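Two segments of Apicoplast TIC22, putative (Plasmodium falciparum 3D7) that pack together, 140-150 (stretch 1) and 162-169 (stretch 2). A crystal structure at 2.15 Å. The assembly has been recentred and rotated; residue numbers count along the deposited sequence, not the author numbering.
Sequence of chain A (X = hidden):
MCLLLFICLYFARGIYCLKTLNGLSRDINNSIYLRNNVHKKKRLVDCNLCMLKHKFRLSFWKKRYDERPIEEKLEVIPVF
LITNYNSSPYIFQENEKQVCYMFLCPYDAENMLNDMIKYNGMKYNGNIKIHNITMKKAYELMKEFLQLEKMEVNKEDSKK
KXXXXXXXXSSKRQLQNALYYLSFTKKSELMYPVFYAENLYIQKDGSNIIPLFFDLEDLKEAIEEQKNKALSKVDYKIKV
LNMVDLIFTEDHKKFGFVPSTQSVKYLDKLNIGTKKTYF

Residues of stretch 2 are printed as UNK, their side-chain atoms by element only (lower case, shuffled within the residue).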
# COMPACT_ATOMS: atom_id res chain seq x y z
N GLU A 140 7.79 -6.25 8.53
CA GLU A 140 8.67 -7.22 9.16
C GLU A 140 9.78 -7.65 8.20
O GLU A 140 10.91 -7.91 8.62
CB GLU A 140 7.89 -8.45 9.62
CG GLU A 140 6.83 -8.15 10.67
CD GLU A 140 5.98 -9.36 11.01
OE1 GLU A 140 6.07 -10.37 10.29
OE2 GLU A 140 5.22 -9.29 12.01
N LEU A 141 9.47 -7.69 6.91
CA LEU A 141 10.43 -8.08 5.89
C LEU A 141 11.47 -6.99 5.64
O LEU A 141 12.67 -7.24 5.74
CB LEU A 141 9.72 -8.46 4.59
CG LEU A 141 8.96 -9.78 4.61
CD1 LEU A 141 8.22 -10.00 3.30
CD2 LEU A 141 9.90 -10.95 4.90
N MSE A 142 11.00 -5.80 5.31
CA MSE A 142 11.90 -4.67 5.04
C MSE A 142 12.80 -4.39 6.23
O MSE A 142 13.96 -4.01 6.07
CB MSE A 142 11.08 -3.42 4.71
CG MSE A 142 10.08 -3.63 3.59
SE MSE A 142 8.69 -2.27 3.60
CE MSE A 142 9.78 -0.71 3.21
N LYS A 143 12.26 -4.58 7.43
CA LYS A 143 12.99 -4.32 8.67
C LYS A 143 14.01 -5.42 8.96
O LYS A 143 15.18 -5.15 9.23
CB LYS A 143 12.02 -4.21 9.84
CG LYS A 143 12.67 -3.98 11.19
CD LYS A 143 11.70 -4.27 12.32
CE LYS A 143 10.40 -3.51 12.13
NZ LYS A 143 9.38 -3.88 13.15
N GLU A 144 13.55 -6.67 8.90
CA GLU A 144 14.41 -7.82 9.11
C GLU A 144 15.59 -7.83 8.14
O GLU A 144 16.62 -8.46 8.39
CB GLU A 144 13.60 -9.11 8.96
CG GLU A 144 14.36 -10.29 8.39
CD GLU A 144 13.56 -11.03 7.34
OE1 GLU A 144 13.59 -10.62 6.16
OE2 GLU A 144 12.89 -12.03 7.70
N PHE A 145 15.45 -7.12 7.03
CA PHE A 145 16.50 -7.04 6.02
C PHE A 145 17.69 -6.22 6.51
O PHE A 145 18.84 -6.64 6.37
CB PHE A 145 15.96 -6.44 4.72
CG PHE A 145 17.03 -6.08 3.73
CD1 PHE A 145 17.63 -7.05 2.95
CD2 PHE A 145 17.43 -4.76 3.56
CE1 PHE A 145 18.61 -6.73 2.03
CE2 PHE A 145 18.41 -4.43 2.65
CZ PHE A 145 19.00 -5.41 1.88
N LEU A 146 17.40 -5.05 7.08
CA LEU A 146 18.43 -4.15 7.59
C LEU A 146 19.29 -4.82 8.66
O LEU A 146 20.47 -4.50 8.81
CB LEU A 146 17.79 -2.89 8.17
CG LEU A 146 16.83 -2.13 7.25
CD1 LEU A 146 16.12 -1.03 8.02
CD2 LEU A 146 17.58 -1.56 6.05
N GLN A 147 18.69 -5.75 9.40
CA GLN A 147 19.38 -6.43 10.49
C GLN A 147 20.38 -7.46 9.96
O GLN A 147 21.58 -7.35 10.20
CB GLN A 147 18.37 -7.12 11.40
CG GLN A 147 17.34 -6.17 12.00
CD GLN A 147 16.14 -6.90 12.57
OE1 GLN A 147 16.10 -8.13 12.57
NE2 GLN A 147 15.16 -6.15 13.05
N LEU A 148 19.87 -8.45 9.23
CA LEU A 148 20.73 -9.49 8.66
C LEU A 148 21.82 -8.86 7.81
O LEU A 148 22.86 -9.47 7.56
CB LEU A 148 19.91 -10.46 7.81
CG LEU A 148 18.59 -10.97 8.40
CD1 LEU A 148 18.00 -12.06 7.53
CD2 LEU A 148 18.80 -11.46 9.83
N GLU A 149 21.57 -7.63 7.37
CA GLU A 149 22.54 -6.89 6.57
C GLU A 149 23.85 -6.72 7.32
O GLU A 149 24.93 -6.95 6.77
CB GLU A 149 21.96 -5.53 6.17
CG GLU A 149 22.56 -4.93 4.89
CD GLU A 149 22.18 -5.71 3.64
OE1 GLU A 149 21.85 -6.91 3.75
OE2 GLU A 149 22.23 -5.12 2.54
N LYS A 150 23.76 -6.33 8.59
CA LYS A 150 24.94 -6.27 9.45
C LYS A 150 25.53 -7.67 9.62
O LYS A 150 26.60 -7.97 9.10
CB LYS A 150 24.60 -5.68 10.82
CG LYS A 150 24.36 -4.18 10.84
CD LYS A 150 22.88 -3.85 10.84
CE LYS A 150 22.64 -2.36 11.05
NZ LYS A 150 23.26 -1.54 9.98
N UNK A 162 23.11 -12.48 -1.54
CA UNK A 162 22.90 -13.20 -0.29
C UNK A 162 21.49 -12.97 0.25
O UNK A 162 20.66 -13.88 0.25
o UNK A 162 23.75 -15.93 2.45
c UNK A 162 23.90 -13.58 2.03
c UNK A 162 24.29 -15.03 1.82
c UNK A 162 23.94 -12.77 0.75
n UNK A 162 25.24 -15.26 0.91
N UNK A 163 21.23 -11.75 0.72
CA UNK A 163 19.92 -11.41 1.28
C UNK A 163 19.00 -10.73 0.27
O UNK A 163 19.45 -9.97 -0.58
c UNK A 163 20.07 -10.54 2.53
o UNK A 163 20.15 -12.55 3.82
c UNK A 163 20.41 -11.35 3.76
n UNK A 163 20.97 -10.68 4.77
N UNK A 164 17.71 -11.02 0.38
CA UNK A 164 16.72 -10.48 -0.53
C UNK A 164 16.27 -9.08 -0.12
O UNK A 164 15.91 -8.85 1.03
c UNK A 164 15.47 -11.39 -0.61
c UNK A 164 14.39 -10.73 -1.45
c UNK A 164 15.85 -12.76 -1.17
c UNK A 164 14.69 -13.73 -1.22
N UNK A 165 16.31 -8.15 -1.07
CA UNK A 165 15.78 -6.82 -0.85
C UNK A 165 14.31 -6.76 -1.23
O UNK A 165 13.95 -6.82 -2.41
c UNK A 165 14.98 -1.80 -1.36
c UNK A 165 16.59 -5.78 -1.64
c UNK A 165 14.98 -2.46 -2.57
c UNK A 165 15.49 -2.41 -0.23
o UNK A 165 14.46 -0.53 -1.27
c UNK A 165 16.02 -4.38 -1.54
c UNK A 165 16.01 -3.69 -0.33
c UNK A 165 15.49 -3.74 -2.66
N UNK A 166 13.45 -6.65 -0.22
CA UNK A 166 12.01 -6.57 -0.44
C UNK A 166 11.59 -5.14 -0.76
O UNK A 166 11.60 -4.28 0.11
c UNK A 166 11.27 -7.08 0.80
c UNK A 166 9.62 -11.19 -0.66
c UNK A 166 11.00 -9.67 0.58
c UNK A 166 11.63 -10.79 1.16
c UNK A 166 10.26 -12.28 -0.07
c UNK A 166 9.97 -9.89 -0.35
c UNK A 166 11.61 -8.50 1.13
n UNK A 166 12.58 -10.32 2.02
c UNK A 166 11.27 -12.10 0.85
c UNK A 166 12.57 -8.95 1.99
N UNK A 167 11.23 -4.91 -2.02
CA UNK A 167 10.90 -3.57 -2.50
C UNK A 167 9.39 -3.33 -2.53
O UNK A 167 8.66 -4.01 -3.26
c UNK A 167 11.50 -3.35 -3.88
c UNK A 167 11.69 -1.94 -5.94
c UNK A 167 13.20 -1.85 -5.97
n UNK A 167 13.70 -0.58 -5.38
c UNK A 167 11.16 -2.01 -4.52
N UNK A 168 8.93 -2.36 -1.75
CA UNK A 168 7.51 -2.03 -1.70
C UNK A 168 7.16 -1.03 -2.80
O UNK A 168 7.82 -0.00 -2.95
c UNK A 168 5.70 -1.10 -0.02
c UNK A 168 7.16 -1.45 -0.32
c UNK A 168 5.59 -0.37 1.31
c UNK A 168 4.82 -2.34 -0.01
N UNK A 169 6.13 -1.35 -3.57
CA UNK A 169 5.69 -0.48 -4.66
C UNK A 169 4.31 0.14 -4.40
O UNK A 169 3.30 -0.56 -4.42
c UNK A 169 8.12 -1.27 -6.28
c UNK A 169 6.86 -2.10 -6.22
c UNK A 169 5.60 -1.26 -5.99
c UNK A 169 5.34 -0.31 -7.15

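Position 162 carries three side-chain carbons, the third bearing one oxygen and one nitrogen: a primary amide on a two-carbon stem, hence glutamine, Q162. It reaches nothing on the helix, and a polar amide is at ease in this exposed place.

At position 163 the amide sits one carbon closer to the backbone: two carbons, the second holding one oxygen and one nitrogen. Its CB points toward the helix and lies 4.1 Å from CE1 of F145, while the amide reaches in beside L148. This is asparagine, N163. ND2 comes within 3.2 Å of L148 CB and 4.0 Å of E149 OE1, yet makes no hydrogen bond across the contact. The short side chain suits a place where the backbone has already brought CB up to the F145 ring and the amide can lie beside L148 and E149.

Position 164 has four carbons forked at the first, one arm two carbons long. The side chain points away from the helix, so its part in the contact falls to the backbone: the O of position 164 lies 3.1 Å from CD1 of F145. The fork identifies isoleucine, I164. A beta-branched residue is well suited to extended backbone such as this.

At position 165 one carbon leads to a ring of six carbons bearing an oxygen. CA-to-CB runs sideways, and the ring presents its edge to the face of F145. This is the pattern of tyrosine, Y165. The ring centroids are 5.6 Å apart with planes at 64°, and CD1 of Y165 lies 3.9 Å from CE2 of F145. Edge-to-face packing suits two aromatics, since the slightly positive hydrogens of one rim meet the electron-rich face of the other.

Position 166 shows one carbon followed by fused five- and six-membered rings holding eight carbons and one nitrogen. It points toward the helix and has the largest covered area of the stretch, with L141 lying over one face of the ring system. This can only be tryptophan, W166. CB of L141 is 3.9 Å from CD1 of W166, and CD1 of L141 stands 4.0 Å from the centroid of the six-membered ring of W166, a CH-pi contact. The broad, flat surface suits a leucine laid across it.

Position 167, four carbons in a row ending in nitrogen, points away and touches nothing on the helix, as the alternation of a strand leads one to expect. It is lysine, K167, whose long, charged chain suits a partly exposed site facing off the helix.

Position 168 has four carbons forked at the second. It turns back toward the helix, where the CB of position 168 meets the selenium of selenomethionine M142, SE, at 4.3 Å. This is leucine, L168; an apolar side chain fits this buried site.

Position 169, four carbons forked at the first with one two-carbon arm, is out of the helix's reach. It is isoleucine, I169, a beta-branched residue suited to extended strand backbone.

Helix and strand run roughly antiparallel, at 145°, and bury 508 Å² together. With no hydrogen bond between them, packing dominates: L141 covers W166, F145 receives Y165, and M142 meets L168.

Stretch 2 162-169: QNIYWKLI
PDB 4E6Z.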